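Local structure of serine proteinase inhibitor 1 (Myxoma virus, 6BJ5) at residues 34-39 with 308-313; 46-49 with 55-58; 258-263 with 270-275. The protein inhibits serine-type endopeptidases as a viral member of the serpin family and is important for the virulence of myxoma virus. All blocks are in the same frame, centred on the assembly; numbering follows the deposited sequence.

Contact 1: 34-39 with 308-313; sequences VFSPYG and ASSDTA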
loop_
_atom_site.group_PDB
_atom_site.type_symbol
_atom_site.label_atom_id
_atom_site.label_comp_id
_atom_site.label_asym_id
_atom_site.label_seq_id
_atom_site.Cartn_x
_atom_site.Cartn_y
_atom_site.Cartn_z
ATOM N N VAL A 34 -1.324 7.092 3.051
ATOM C CA VAL A 34 -1.839 5.908 2.380
ATOM C C VAL A 34 -0.660 5.020 1.998
ATOM O O VAL A 34 0.452 5.489 1.731
ATOM C CB VAL A 34 -2.694 6.273 1.152
ATOM C CG1 VAL A 34 -3.872 7.120 1.588
ATOM C CG2 VAL A 34 -1.861 7.023 0.141
ATOM N N PHE A 35 -0.906 3.721 1.967
ATOM C CA PHE A 35 0.194 2.774 1.894
ATOM C C PHE A 35 -0.302 1.493 1.231
ATOM O O PHE A 35 -1.497 1.178 1.265
ATOM C CB PHE A 35 0.711 2.509 3.314
ATOM C CG PHE A 35 1.794 1.504 3.406
ATOM C CD1 PHE A 35 2.987 1.669 2.732
ATOM C CD2 PHE A 35 1.601 0.358 4.163
ATOM C CE1 PHE A 35 4.003 0.721 2.845
ATOM C CE2 PHE A 35 2.571 -0.576 4.271
ATOM C CZ PHE A 35 3.795 -0.395 3.603
ATOM N N SER A 36 0.607 0.766 0.592
ATOM C CA SER A 36 0.235 -0.531 0.051
ATOM C C SER A 36 1.143 -1.585 0.637
ATOM O O SER A 36 2.284 -1.741 0.169
ATOM C CB SER A 36 0.320 -0.573 -1.462
ATOM O OG SER A 36 0.043 -1.906 -1.880
ATOM N N PRO A 37 0.701 -2.309 1.672
ATOM C CA PRO A 37 1.465 -3.481 2.125
ATOM C C PRO A 37 1.649 -4.535 1.043
ATOM O O PRO A 37 2.718 -5.143 0.966
ATOM C CB PRO A 37 0.641 -3.989 3.313
ATOM C CG PRO A 37 -0.693 -3.374 3.148
ATOM C CD PRO A 37 -0.470 -2.059 2.523
ATOM N N TYR A 38 0.635 -4.798 0.215
ATOM C CA TYR A 38 0.801 -5.774 -0.860
ATOM C C TYR A 38 1.885 -5.337 -1.836
ATOM O O TYR A 38 2.708 -6.145 -2.278
ATOM C CB TYR A 38 -0.498 -5.941 -1.615
ATOM C CG TYR A 38 -0.430 -6.940 -2.740
ATOM C CD1 TYR A 38 -0.496 -8.296 -2.476
ATOM C CD2 TYR A 38 -0.287 -6.536 -4.057
ATOM C CE1 TYR A 38 -0.458 -9.223 -3.487
ATOM C CE2 TYR A 38 -0.231 -7.462 -5.082
ATOM C CZ TYR A 38 -0.323 -8.810 -4.782
ATOM O OH TYR A 38 -0.279 -9.771 -5.759
ATOM N N GLY A 39 1.868 -4.064 -2.224
ATOM C CA GLY A 39 2.870 -3.569 -3.159
ATOM C C GLY A 39 4.289 -3.688 -2.630
ATOM O O GLY A 39 5.226 -3.937 -3.391
ATOM N N ALA A 308 -7.564 3.206 -6.237
ATOM C CA ALA A 308 -6.355 3.093 -5.427
ATOM C C ALA A 308 -5.185 2.658 -6.290
ATOM O O ALA A 308 -5.309 1.777 -7.151
ATOM C CB ALA A 308 -6.505 2.102 -4.275
ATOM N N SER A 309 -4.023 3.206 -5.975
ATOM C CA SER A 309 -2.874 3.009 -6.829
ATOM C C SER A 309 -1.621 2.978 -5.980
ATOM O O SER A 309 -1.501 3.743 -5.011
ATOM C CB SER A 309 -2.799 4.159 -7.838
ATOM O OG SER A 309 -1.768 3.931 -8.740
ATOM N N SER A 310 -0.685 2.101 -6.343
ATOM C CA SER A 310 0.578 2.121 -5.620
ATOM C C SER A 310 1.703 1.547 -6.474
ATOM O O SER A 310 1.546 0.498 -7.112
ATOM C CB SER A 310 0.468 1.352 -4.309
ATOM O OG SER A 310 1.695 1.442 -3.606
ATOM N N ASP A 311 2.848 2.234 -6.453
ATOM C CA ASP A 311 4.054 1.785 -7.143
ATOM C C ASP A 311 5.205 1.789 -6.154
ATOM O O ASP A 311 5.479 2.820 -5.532
ATOM C CB ASP A 311 4.368 2.680 -8.335
ATOM C CG ASP A 311 3.269 2.661 -9.362
ATOM O OD1 ASP A 311 2.893 1.550 -9.798
ATOM O OD2 ASP A 311 2.752 3.748 -9.701
ATOM N N THR A 312 5.855 0.637 -5.990
ATOM C CA THR A 312 7.006 0.495 -5.104
ATOM C C THR A 312 8.260 0.330 -5.942
ATOM O O THR A 312 8.300 -0.518 -6.841
ATOM C CB THR A 312 6.830 -0.697 -4.159
ATOM O OG1 THR A 312 5.629 -0.520 -3.398
ATOM C CG2 THR A 312 8.015 -0.817 -3.218
ATOM N N ALA A 313 9.262 1.157 -5.668
ATOM C CA ALA A 313 10.515 1.159 -6.418
ATOM C C ALA A 313 11.691 0.838 -5.502
ATOM O O ALA A 313 11.980 1.604 -4.574
ATOM C CB ALA A 313 10.736 2.517 -7.090
#
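In the shutter region of the serpin fold, Ser36 and Gly39, at the start of helix 37-49, rest against Ser310 and Thr312 of strand 305-314. That strand lies between strands 142-153 and 293-302, antiparallel to both, in the position that the reactive-centre loop takes up in a cleaved or otherwise loop-inserted serpin. The contact therefore shows how the inserted strand meets the helix beneath the central sheet. The alpha carbons stand 6.3 Å apart for Ser36 and Ser310, and Ser310 and Thr312, two residues apart on the strand, both turn their side chains toward the helix. The two serines approach flank to flank, with Ser36 CB 3.2 Å from Ser310 OG. Their hydroxyl oxygens remain 4.1 Å apart, from Ser36 OG to Ser310 OG. Each hydroxyl is engaged elsewhere. Ser310 OG pairs with Ser297 OG on the adjoining strand, and Ser36 OG bonds to the backbone oxygen of Leu29 of the other chain of the assembly. Gly39 has no side chain to hold the backbones apart, and Thr312 CB lies 3.7 Å from Gly39 O, which is hydrogen-bonded to Ser146 OG. Thr312 OG1 sits beside its own backbone N (chi1 -58°) and is hydrogen-bonded to Gln295 NE2, the same nitrogen that bonds to Ser36 O, so one amide links the inserted strand to the residue before the helix. Ser36 is the N-cap of that helix. Its OG, swung opposite the backbone nitrogen (chi1 175°), receives the N-H of Gly39, with Gly39 N 2.8 Å from Ser36 OG and an angle of 156° at the hydrogen.

Contact 2: 46-49 with 55-58; sequences VLRI and TKRE
The backbones come together at Arg48 and Lys56, whose CA atoms are 5.7 Å apart, near the far end of helix 37-49 and a few residues into the chain's next helix, 53-58. Inside the first segment Ile49 N bonds to Val46 O at 2.9 Å, a tighter step than the usual four-residue spacing of an alpha helix. From these two positions the side chains reach out and cross at about a right angle. Arg48 is extended from CG to NE, and a turn about its last torsion (chi4 79°) sets the guanidinium so that the Lys56 chain passes over one face. Lys56 CG is 3.5 Å from Arg48 NH1, and farther along the chain Lys56 CE lies 4.0 Å above the guanidinium plane, offset toward its rim. The contact thus joins the consecutive helices known in serpins as B and C, on the surface of the molecule, and it rests on the aliphatic part of a lysine lying across a flat cation. At the guanidinium edge, in its plane, Lys56 O approaches to 2.8 Å from Arg48 NH1, but the angle is too poor for a hydrogen bond. The same NH1 makes a weak bond to Ile59 O, while Arg48 NH2 has a long, weak ion pair with Glu63; both lie beyond the second segment. Lys56 CD also comes within 4.0 Å of Arg48 O, so that one lysine methylene touches the backbone of Arg48. The lysine is extended throughout and carries its amine past the guanidinium, leaving Arg48 NH2 and Lys56 NZ, like charges not in contact, 5.1 Å from each other.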
loop_
_atom_site.group_PDB
_atom_site.type_symbol
_atom_site.label_atom_id
_atom_site.label_comp_id
_atom_site.label_asym_id
_atom_site.label_seq_id
_atom_site.Cartn_x
_atom_site.Cartn_y
_atom_site.Cartn_z
ATOM N N VAL A 46 10.066 -10.367 -5.249
ATOM C CA VAL A 46 10.925 -10.397 -6.433
ATOM C C VAL A 46 12.383 -10.224 -6.031
ATOM O O VAL A 46 13.247 -11.008 -6.438
ATOM C CB VAL A 46 10.487 -9.312 -7.432
ATOM C CG1 VAL A 46 11.477 -9.215 -8.581
ATOM C CG2 VAL A 46 9.081 -9.609 -7.951
ATOM N N LEU A 47 12.678 -9.202 -5.205
ATOM C CA LEU A 47 14.047 -8.949 -4.741
ATOM C C LEU A 47 14.677 -10.191 -4.146
ATOM O O LEU A 47 15.903 -10.331 -4.138
ATOM C CB LEU A 47 14.045 -7.848 -3.682
ATOM C CG LEU A 47 15.401 -7.393 -3.140
ATOM C CD1 LEU A 47 16.218 -6.767 -4.237
ATOM C CD2 LEU A 47 15.249 -6.402 -2.012
ATOM N N ARG A 48 13.850 -11.099 -3.671
ATOM C CA ARG A 48 14.302 -12.280 -2.969
ATOM C C ARG A 48 14.843 -13.324 -3.947
ATOM O O ARG A 48 15.767 -14.071 -3.611
ATOM C CB ARG A 48 13.126 -12.758 -2.122
ATOM C CG ARG A 48 13.336 -13.924 -1.291
ATOM C CD ARG A 48 12.091 -14.162 -0.459
ATOM N NE ARG A 48 12.116 -15.545 -0.025
ATOM C CZ ARG A 48 12.849 -15.984 0.988
ATOM N NH1 ARG A 48 13.609 -15.133 1.692
ATOM N NH2 ARG A 48 12.828 -17.278 1.276
ATOM N N ILE A 49 14.313 -13.359 -5.170
ATOM C CA ILE A 49 14.808 -14.269 -6.189
ATOM C C ILE A 49 16.243 -13.934 -6.558
ATOM O O ILE A 49 16.971 -14.791 -7.053
ATOM C CB ILE A 49 13.882 -14.193 -7.427
ATOM C CG1 ILE A 49 12.451 -14.582 -7.049
ATOM C CG2 ILE A 49 14.379 -15.077 -8.554
ATOM C CD1 ILE A 49 12.338 -15.995 -6.547
ATOM N N THR A 55 21.248 -12.202 3.355
ATOM C CA THR A 55 20.443 -11.135 2.768
ATOM C C THR A 55 19.052 -11.650 2.418
ATOM O O THR A 55 18.037 -11.021 2.748
ATOM C CB THR A 55 21.166 -10.540 1.559
ATOM O OG1 THR A 55 22.413 -9.993 1.997
ATOM C CG2 THR A 55 20.356 -9.417 0.922
ATOM N N LYS A 56 18.989 -12.831 1.804
ATOM C CA LYS A 56 17.711 -13.426 1.442
ATOM C C LYS A 56 16.898 -13.782 2.685
ATOM O O LYS A 56 15.687 -13.527 2.755
ATOM C CB LYS A 56 17.989 -14.672 0.587
ATOM C CG LYS A 56 16.756 -15.450 0.112
ATOM C CD LYS A 56 17.185 -16.589 -0.804
ATOM C CE LYS A 56 16.087 -17.623 -1.000
ATOM N NZ LYS A 56 16.416 -18.604 -2.086
ATOM N N ARG A 57 17.549 -14.387 3.677
ATOM C CA ARG A 57 16.841 -14.786 4.881
ATOM C C ARG A 57 16.151 -13.596 5.532
ATOM O O ARG A 57 15.027 -13.729 6.024
ATOM C CB ARG A 57 17.801 -15.447 5.866
ATOM C CG ARG A 57 17.131 -15.949 7.121
ATOM C CD ARG A 57 18.151 -16.231 8.200
ATOM N NE ARG A 57 18.763 -15.016 8.733
ATOM C CZ ARG A 57 18.255 -14.326 9.752
ATOM N NH1 ARG A 57 17.117 -14.743 10.326
ATOM N NH2 ARG A 57 18.872 -13.224 10.192
ATOM N N GLU A 58 16.811 -12.428 5.552
ATOM C CA GLU A 58 16.217 -11.254 6.184
ATOM C C GLU A 58 15.058 -10.693 5.376
ATOM O O GLU A 58 14.229 -9.964 5.930
ATOM C CB GLU A 58 17.236 -10.126 6.378
ATOM C CG GLU A 58 18.559 -10.442 7.062
ATOM C CD GLU A 58 19.414 -9.172 7.288
ATOM O OE1 GLU A 58 19.437 -8.270 6.424
ATOM O OE2 GLU A 58 20.080 -9.070 8.338
#

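Contact 3: 258-263 with 270-275; sequences DLRDAL and DAFDPS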
loop_
_atom_site.group_PDB
_atom_site.type_symbol
_atom_site.label_atom_id
_atom_site.label_comp_id
_atom_site.label_asym_id
_atom_site.label_seq_id
_atom_site.Cartn_x
_atom_site.Cartn_y
_atom_site.Cartn_z
ATOM N N ASP A 258 9.417 6.926 1.970
ATOM C CA ASP A 258 10.744 6.322 1.960
ATOM C C ASP A 258 10.767 5.214 3.000
ATOM O O ASP A 258 10.678 5.487 4.204
ATOM C CB ASP A 258 11.830 7.347 2.268
ATOM C CG ASP A 258 13.229 6.786 2.097
ATOM O OD1 ASP A 258 13.403 5.546 2.112
ATOM O OD2 ASP A 258 14.165 7.603 1.979
ATOM N N LEU A 259 10.930 3.979 2.543
ATOM C CA LEU A 259 10.760 2.833 3.419
ATOM C C LEU A 259 12.065 2.204 3.881
ATOM O O LEU A 259 12.022 1.192 4.586
ATOM C CB LEU A 259 9.908 1.775 2.710
ATOM C CG LEU A 259 8.620 2.294 2.087
ATOM C CD1 LEU A 259 8.012 1.147 1.305
ATOM C CD2 LEU A 259 7.649 2.731 3.177
ATOM N N ARG A 260 13.216 2.789 3.539
ATOM C CA ARG A 260 14.487 2.199 3.943
ATOM C C ARG A 260 14.583 2.101 5.451
ATOM O O ARG A 260 14.947 1.055 5.996
ATOM C CB ARG A 260 15.656 3.006 3.392
ATOM C CG ARG A 260 16.983 2.677 4.053
ATOM C CD ARG A 260 18.146 3.248 3.266
ATOM N NE ARG A 260 19.417 2.946 3.910
ATOM C CZ ARG A 260 20.574 2.822 3.270
ATOM N NH1 ARG A 260 20.616 2.946 1.955
ATOM N NH2 ARG A 260 21.684 2.552 3.948
ATOM N N ASP A 261 14.277 3.190 6.144
ATOM C CA ASP A 261 14.428 3.191 7.592
ATOM C C ASP A 261 13.507 2.142 8.227
ATOM O O ASP A 261 13.941 1.342 9.062
ATOM C CB ASP A 261 14.182 4.614 8.105
ATOM C CG ASP A 261 14.477 4.783 9.584
ATOM O OD1 ASP A 261 14.022 3.983 10.417
ATOM O OD2 ASP A 261 15.210 5.736 9.914
ATOM N N ALA A 262 12.246 2.085 7.784
ATOM C CA ALA A 262 11.309 1.081 8.293
ATOM C C ALA A 262 11.783 -0.341 8.014
ATOM O O ALA A 262 11.669 -1.221 8.878
ATOM C CB ALA A 262 9.922 1.281 7.679
ATOM N N LEU A 263 12.261 -0.607 6.799
ATOM C CA LEU A 263 12.643 -1.973 6.475
ATOM C C LEU A 263 13.870 -2.394 7.266
ATOM O O LEU A 263 13.988 -3.564 7.648
ATOM C CB LEU A 263 12.887 -2.127 4.982
ATOM C CG LEU A 263 11.639 -2.104 4.117
ATOM C CD1 LEU A 263 12.066 -1.964 2.669
ATOM C CD2 LEU A 263 10.791 -3.346 4.312
ATOM N N ASP A 270 20.985 -6.306 5.472
ATOM C CA ASP A 270 22.100 -6.666 4.596
ATOM C C ASP A 270 21.906 -6.112 3.191
ATOM O O ASP A 270 22.872 -5.677 2.546
ATOM C CB ASP A 270 22.284 -8.189 4.523
ATOM C CG ASP A 270 23.119 -8.746 5.663
ATOM O OD1 ASP A 270 23.613 -7.956 6.494
ATOM O OD2 ASP A 270 23.363 -9.975 5.672
ATOM N N ALA A 271 20.667 -6.105 2.706
ATOM C CA ALA A 271 20.409 -5.620 1.360
ATOM C C ALA A 271 20.940 -4.210 1.157
ATOM O O ALA A 271 21.383 -3.877 0.056
ATOM C CB ALA A 271 18.907 -5.673 1.065
ATOM N N PHE A 272 20.971 -3.394 2.213
ATOM C CA PHE A 272 21.424 -2.007 2.102
ATOM C C PHE A 272 22.912 -1.837 2.340
ATOM O O PHE A 272 23.442 -0.750 2.083
ATOM C CB PHE A 272 20.695 -1.094 3.101
ATOM C CG PHE A 272 19.218 -1.039 2.899
ATOM C CD1 PHE A 272 18.388 -1.983 3.492
ATOM C CD2 PHE A 272 18.653 -0.062 2.087
ATOM C CE1 PHE A 272 17.016 -1.937 3.295
ATOM C CE2 PHE A 272 17.289 -0.014 1.885
ATOM C CZ PHE A 272 16.468 -0.956 2.494
ATOM N N ASP A 273 23.598 -2.873 2.814
ATOM C CA ASP A 273 24.987 -2.719 3.200
ATOM C C ASP A 273 25.844 -3.233 2.060
ATOM O O ASP A 273 25.802 -4.441 1.764
ATOM C CB ASP A 273 25.263 -3.503 4.478
ATOM C CG ASP A 273 26.705 -3.420 4.930
ATOM O OD1 ASP A 273 27.539 -2.777 4.246
ATOM O OD2 ASP A 273 26.996 -4.012 5.996
ATOM N N PRO A 274 26.640 -2.381 1.407
ATOM C CA PRO A 274 27.417 -2.846 0.240
ATOM C C PRO A 274 28.419 -3.933 0.587
ATOM O O PRO A 274 28.641 -4.851 -0.219
ATOM C CB PRO A 274 28.126 -1.570 -0.240
ATOM C CG PRO A 274 27.313 -0.450 0.307
ATOM C CD PRO A 274 26.765 -0.931 1.620
ATOM N N SER A 275 28.988 -3.880 1.794
ATOM C CA SER A 275 29.981 -4.868 2.193
ATOM C C SER A 275 29.362 -6.243 2.376
ATOM O O SER A 275 30.042 -7.253 2.172
ATOM C CB SER A 275 30.662 -4.437 3.493
ATOM O OG SER A 275 31.312 -3.186 3.356
#
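Arg260 and Phe272 lie alongside each other and run in opposite directions, Arg260 reaching outward from the first turn of helix 260-265 and Phe272 reaching back toward it from the loop that follows. In the serpin fold this is the short helix that opens the connection from strand 243-258 to strand 293-302, and the aromatic ring fastens the connection to the side of the helix. The contact is nearly even along the arginine, from CG to the guanidinium. Arg260 CG is 3.5 Å from Phe272 CE2, Arg260 CD is 3.6 Å from Phe272 CD2, and at the far end Arg260 NH2 is 3.9 Å from Phe272 CB. Extended from CG to NE, the arginine runs along the CE2-CD2 side of the ring and on to CB. The flat groups do not stack, because guanidinium and ring planes are turned 49° apart; it is one rim carbon of the ring, Phe272 CD2, that stands 3.3 Å above the guanidinium plane. Phe272 is directed at the helix by its first torsion (chi1 -61°), with CG opposite its own carbonyl carbon. Nearer the CE1 rim, Leu263, one turn farther along the helix, makes a looser apolar touch, Leu263 CB to Phe272 CE1, at 4.5 Å. Leu263 also packs on Leu40 and Leu44, and Phe272 on Val290 and Val293, so the ring is buried, while Arg260 NH1 finds its acceptor in Thr291 O. Each segment is braced by an aspartate. Asp258 OD1 caps the helix, met by Arg260 N nearly along its C-O axis with an angle of 171°, and in the loop an Asx turn brings Ser275 N to 3.1 Å from Asp273 OD1, approaching from above the carboxylate plane.

How the contacts relate
From the N terminus, contact 1 opens first, at strand 33-35 and the start of helix 37-49. At the far end of that helix contact 2 opens, and it closes almost at once in helix 53-58. Contact 3 follows much later, binding helix 260-265 to the loop after it, in series with contact 2. Only when strand 305-314 arrives does contact 1 close, with both others nested inside its long loop. The three are also joined in space: Phe35 CE1 packs on Leu259 CD2 at 4.2 Å, and Glu58 OE1 lies 2.7 Å from Asp270 N, a probable hydrogen bond. The central sheet, helix 37-49 and the helices 53-58 and 260-265 are thus tied together.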